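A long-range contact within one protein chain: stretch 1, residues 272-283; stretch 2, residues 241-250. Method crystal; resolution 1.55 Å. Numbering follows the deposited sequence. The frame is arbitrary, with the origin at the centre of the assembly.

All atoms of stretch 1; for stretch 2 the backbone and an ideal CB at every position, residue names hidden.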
# COMPACT_ATOMS: atom_id res chain seq x y z
N PRO A 272 22.03 -7.04 -8.24
CA PRO A 272 20.59 -7.13 -8.00
C PRO A 272 19.87 -5.79 -8.13
O PRO A 272 18.72 -5.78 -8.59
CB PRO A 272 20.48 -7.67 -6.56
CG PRO A 272 21.88 -7.60 -5.98
CD PRO A 272 22.81 -7.65 -7.15
N ILE A 273 20.52 -4.69 -7.75
CA ILE A 273 19.85 -3.37 -7.88
C ILE A 273 19.61 -3.03 -9.35
O ILE A 273 18.51 -2.61 -9.74
CB ILE A 273 20.65 -2.27 -7.19
CG1 ILE A 273 20.55 -2.48 -5.67
CG2 ILE A 273 20.09 -0.90 -7.57
CD1 ILE A 273 21.32 -1.41 -4.81
N ARG A 274 20.63 -3.26 -10.18
CA ARG A 274 20.52 -3.01 -11.62
C ARG A 274 19.42 -3.84 -12.28
O ARG A 274 18.63 -3.33 -13.09
CB ARG A 274 21.87 -3.28 -12.30
CG ARG A 274 21.94 -2.79 -13.74
CD ARG A 274 23.35 -3.10 -14.34
NE ARG A 274 24.43 -2.45 -13.61
CZ ARG A 274 25.32 -3.08 -12.83
NH1 ARG A 274 25.27 -4.41 -12.71
NH2 ARG A 274 26.27 -2.40 -12.21
N LYS A 275 19.39 -5.13 -11.94
CA LYS A 275 18.37 -6.04 -12.50
C LYS A 275 16.97 -5.58 -12.07
O LYS A 275 16.04 -5.54 -12.87
CB LYS A 275 18.65 -7.48 -12.07
CG LYS A 275 19.80 -8.14 -12.84
CD LYS A 275 20.20 -9.46 -12.21
CE LYS A 275 21.14 -10.22 -13.12
NZ LYS A 275 21.76 -11.35 -12.38
N SER A 276 16.84 -5.19 -10.81
CA SER A 276 15.56 -4.67 -10.33
C SER A 276 15.13 -3.38 -11.05
O SER A 276 13.98 -3.24 -11.46
CB SER A 276 15.67 -4.40 -8.84
OG SER A 276 14.44 -3.84 -8.39
N PHE A 277 16.07 -2.44 -11.20
CA PHE A 277 15.85 -1.23 -11.97
C PHE A 277 15.28 -1.55 -13.35
O PHE A 277 14.26 -0.99 -13.74
CB PHE A 277 17.17 -0.45 -12.11
CG PHE A 277 17.11 0.66 -13.12
CD1 PHE A 277 16.37 1.81 -12.87
CD2 PHE A 277 17.82 0.57 -14.31
CE1 PHE A 277 16.31 2.85 -13.78
CE2 PHE A 277 17.76 1.62 -15.24
CZ PHE A 277 17.02 2.76 -14.97
N ARG A 278 15.93 -2.47 -14.06
CA ARG A 278 15.46 -2.84 -15.39
C ARG A 278 14.07 -3.47 -15.40
O ARG A 278 13.30 -3.25 -16.35
CB ARG A 278 16.47 -3.71 -16.13
CG ARG A 278 17.77 -2.98 -16.48
CD ARG A 278 17.58 -1.80 -17.45
NE ARG A 278 16.88 -2.21 -18.67
CZ ARG A 278 17.46 -2.78 -19.72
NH1 ARG A 278 18.76 -3.00 -19.73
NH2 ARG A 278 16.72 -3.12 -20.78
N ARG A 279 13.73 -4.22 -14.34
CA ARG A 279 12.38 -4.79 -14.24
C ARG A 279 11.31 -3.74 -14.02
O ARG A 279 10.22 -3.86 -14.56
CB ARG A 279 12.30 -5.86 -13.15
CG ARG A 279 12.88 -7.19 -13.63
CD ARG A 279 12.57 -8.31 -12.68
NE ARG A 279 13.69 -8.50 -11.77
CZ ARG A 279 13.75 -8.00 -10.55
NH1 ARG A 279 12.73 -7.30 -10.07
NH2 ARG A 279 14.82 -8.20 -9.81
N TRP A 280 11.64 -2.70 -13.25
CA TRP A 280 10.66 -1.68 -12.91
C TRP A 280 10.56 -0.51 -13.89
O TRP A 280 9.56 0.20 -13.88
CB TRP A 280 10.92 -1.14 -11.50
CG TRP A 280 10.68 -2.11 -10.41
CD1 TRP A 280 11.63 -2.74 -9.64
CD2 TRP A 280 9.41 -2.56 -9.92
NE1 TRP A 280 11.02 -3.57 -8.72
CE2 TRP A 280 9.66 -3.47 -8.87
CE3 TRP A 280 8.08 -2.29 -10.28
CZ2 TRP A 280 8.63 -4.11 -8.17
CZ3 TRP A 280 7.07 -2.92 -9.59
CH2 TRP A 280 7.35 -3.82 -8.54
N LEU A 281 11.58 -0.30 -14.73
CA LEU A 281 11.62 0.86 -15.63
C LEU A 281 10.41 0.92 -16.57
O LEU A 281 10.19 -0.04 -17.30
CB LEU A 281 12.93 0.80 -16.44
CG LEU A 281 13.22 2.01 -17.33
CD1 LEU A 281 13.42 3.25 -16.47
CD2 LEU A 281 14.47 1.71 -18.17
N ILE A 282 9.64 2.02 -16.50
CA ILE A 282 8.37 2.23 -17.24
C ILE A 282 8.65 2.15 -18.75
O ILE A 282 9.65 2.66 -19.21
CB ILE A 282 7.74 3.67 -16.97
CG1 ILE A 282 7.35 3.89 -15.48
CG2 ILE A 282 6.48 3.90 -17.80
CD1 ILE A 282 6.29 2.93 -14.94
N GLY A 283 7.73 1.56 -19.49
CA GLY A 283 7.72 1.73 -20.94
C GLY A 283 8.44 0.62 -21.68
O GLY A 283 8.56 0.65 -22.91
N UNK A 241 15.82 -0.70 -6.52
CA UNK A 241 15.60 -0.69 -7.98
C UNK A 241 14.29 -0.04 -8.40
O UNK A 241 14.27 0.70 -9.39
CB UNK A 241 15.63 -2.12 -8.52
N UNK A 242 13.20 -0.32 -7.68
CA UNK A 242 11.91 0.33 -7.97
C UNK A 242 12.03 1.84 -7.81
O UNK A 242 11.49 2.60 -8.63
CB UNK A 242 10.81 -0.21 -7.05
N UNK A 243 12.73 2.28 -6.78
CA UNK A 243 12.93 3.71 -6.58
C UNK A 243 13.78 4.33 -7.67
O UNK A 243 13.54 5.45 -8.08
CB UNK A 243 13.58 3.97 -5.22
N UNK A 244 14.84 3.63 -8.10
CA UNK A 244 15.65 4.13 -9.23
C UNK A 244 14.82 4.24 -10.49
O UNK A 244 15.00 5.19 -11.28
CB UNK A 244 16.85 3.22 -9.48
N UNK A 245 13.90 3.30 -10.70
CA UNK A 245 12.99 3.43 -11.85
C UNK A 245 12.13 4.68 -11.72
O UNK A 245 11.95 5.42 -12.72
CB UNK A 245 12.10 2.19 -11.97
N UNK A 246 11.63 4.97 -10.52
CA UNK A 246 10.91 6.26 -10.31
C UNK A 246 11.82 7.48 -10.57
O UNK A 246 11.40 8.49 -11.16
CB UNK A 246 10.36 6.33 -8.88
N UNK A 247 13.08 7.40 -10.13
CA UNK A 247 13.99 8.51 -10.40
C UNK A 247 14.27 8.68 -11.90
O UNK A 247 14.58 9.81 -12.32
CB UNK A 247 15.31 8.30 -9.65
N UNK A 248 14.20 7.59 -12.67
CA UNK A 248 14.34 7.68 -14.14
C UNK A 248 13.15 8.43 -14.71
O UNK A 248 13.31 9.24 -15.65
CB UNK A 248 14.45 6.29 -14.78
N UNK A 249 11.95 8.15 -14.16
CA UNK A 249 10.74 8.90 -14.57
C UNK A 249 10.88 10.38 -14.27
O UNK A 249 10.46 11.22 -15.08
CB UNK A 249 9.50 8.35 -13.86
N UNK A 250 11.50 10.70 -13.14
CA UNK A 250 11.66 12.08 -12.68
C UNK A 250 12.75 12.83 -13.45
O UNK A 250 12.49 13.92 -14.00
CB UNK A 250 11.98 12.09 -11.18

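Helix 272-280 packs against helix 241-250, and the loop residues Leu281 and Ile282 extend the contact; the two helix axes approach to 7.4 Å and their N-to-C directions differ by 53°.

Position 241 points toward stretch 1 at the tightest point of the register, its CA lying 4.0 Å from the CA of Phe277. The ideal CB would fall 2.1 Å from Ser276 OG and 2.7 Å from Phe277 N, both clashes. Its helical phi/psi (-64/-42) would tolerate any L-residue, so the neighbouring helix alone demands glycine. It is Gly241, and the close approach brings Phe277 CA to 3.6 Å from Gly241 O, a CA-H...O contact with an angle of 153° at the hydrogen.

At 242 the bond points sideways, and the ideal CB lies 3.7 Å from Trp280 CD1, over the indole. A small apolar group suits this flat surface, although a longer chain sliding past the ring cannot be excluded. The residue is Ala242: its CB sits 3.6 Å from the centroid of the Trp280 five-membered ring and 6° off the normal, a CH-pi contact.

Position 243 points away and stretch 1 sets no limit; it is Gly243.

Position 244 faces stretch 1, with its ideal CB 3.7 Å from Phe277 CD1 and Ile273 farther along. Leucine, isoleucine or methionine could span both. Leu244 does so: CB stays 3.7 Å from Phe277 CD1, while CD1 reaches 3.7 Å from Ile273 CG2.

At 245 the ideal CB points toward stretch 1, 3.6 Å from Trp280 CB and 3.8 Å from Leu281 N. With so little space, alanine is the natural choice, with glycine or serine as alternatives. The residue is Ala245; its carbonyl O accepts a hydrogen bond from water 1 (2.9 Å), which in turn accepts one from Ile282 N (2.8 Å), bridging the stretches.

Positions 246 and 247 point away and sideways, with nothing of stretch 1 within 5.5 Å of either ideal CB, so the choice is open. They are Asp246, bonded elsewhere in the structure, and Leu247.

Position 248 points toward an apolar corner, its ideal CB 3.6 Å from Leu281 CD1 and 4.0 Å from Phe277 CE1. A small apolar group fits. Ala248 keeps both contacts and helps frame the hole occupied by Phe277, together with 241, 244 and 245.

Position 249 points sideways, its ideal CB 5.2 Å from Ile282 CG1; small polar or apolar residues would suit. Ser249 brings OG to 3.9 Å from Ile282 CG1.

Position 250 is out of reach and unconstrained; it is Leu250.

Stretch 2 241-250: GAGLADLASL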
# COMPACT_ATOMS: atom_id res chain seq x y z
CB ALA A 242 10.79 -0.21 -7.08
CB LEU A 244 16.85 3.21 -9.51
CG LEU A 244 18.00 3.27 -8.49
CD1 LEU A 244 19.09 2.34 -8.98
CD2 LEU A 244 18.56 4.68 -8.27
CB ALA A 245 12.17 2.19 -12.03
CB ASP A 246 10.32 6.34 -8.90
CG ASP A 246 9.10 5.41 -8.70
OD1 ASP A 246 8.51 4.93 -9.67
OD2 ASP A 246 8.79 5.13 -7.52
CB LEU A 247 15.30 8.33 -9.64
CG LEU A 247 15.22 8.39 -8.11
CD1 LEU A 247 16.62 8.16 -7.50
CD2 LEU A 247 14.74 9.74 -7.62
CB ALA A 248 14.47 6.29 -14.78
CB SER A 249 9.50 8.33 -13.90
OG SER A 249 9.29 7.05 -14.44
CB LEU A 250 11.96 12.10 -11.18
CG LEU A 250 10.73 11.76 -10.34
CD1 LEU A 250 11.11 10.95 -9.10
CD2 LEU A 250 10.05 13.06 -9.93
O HOH W 1 10.34 4.02 -14.65
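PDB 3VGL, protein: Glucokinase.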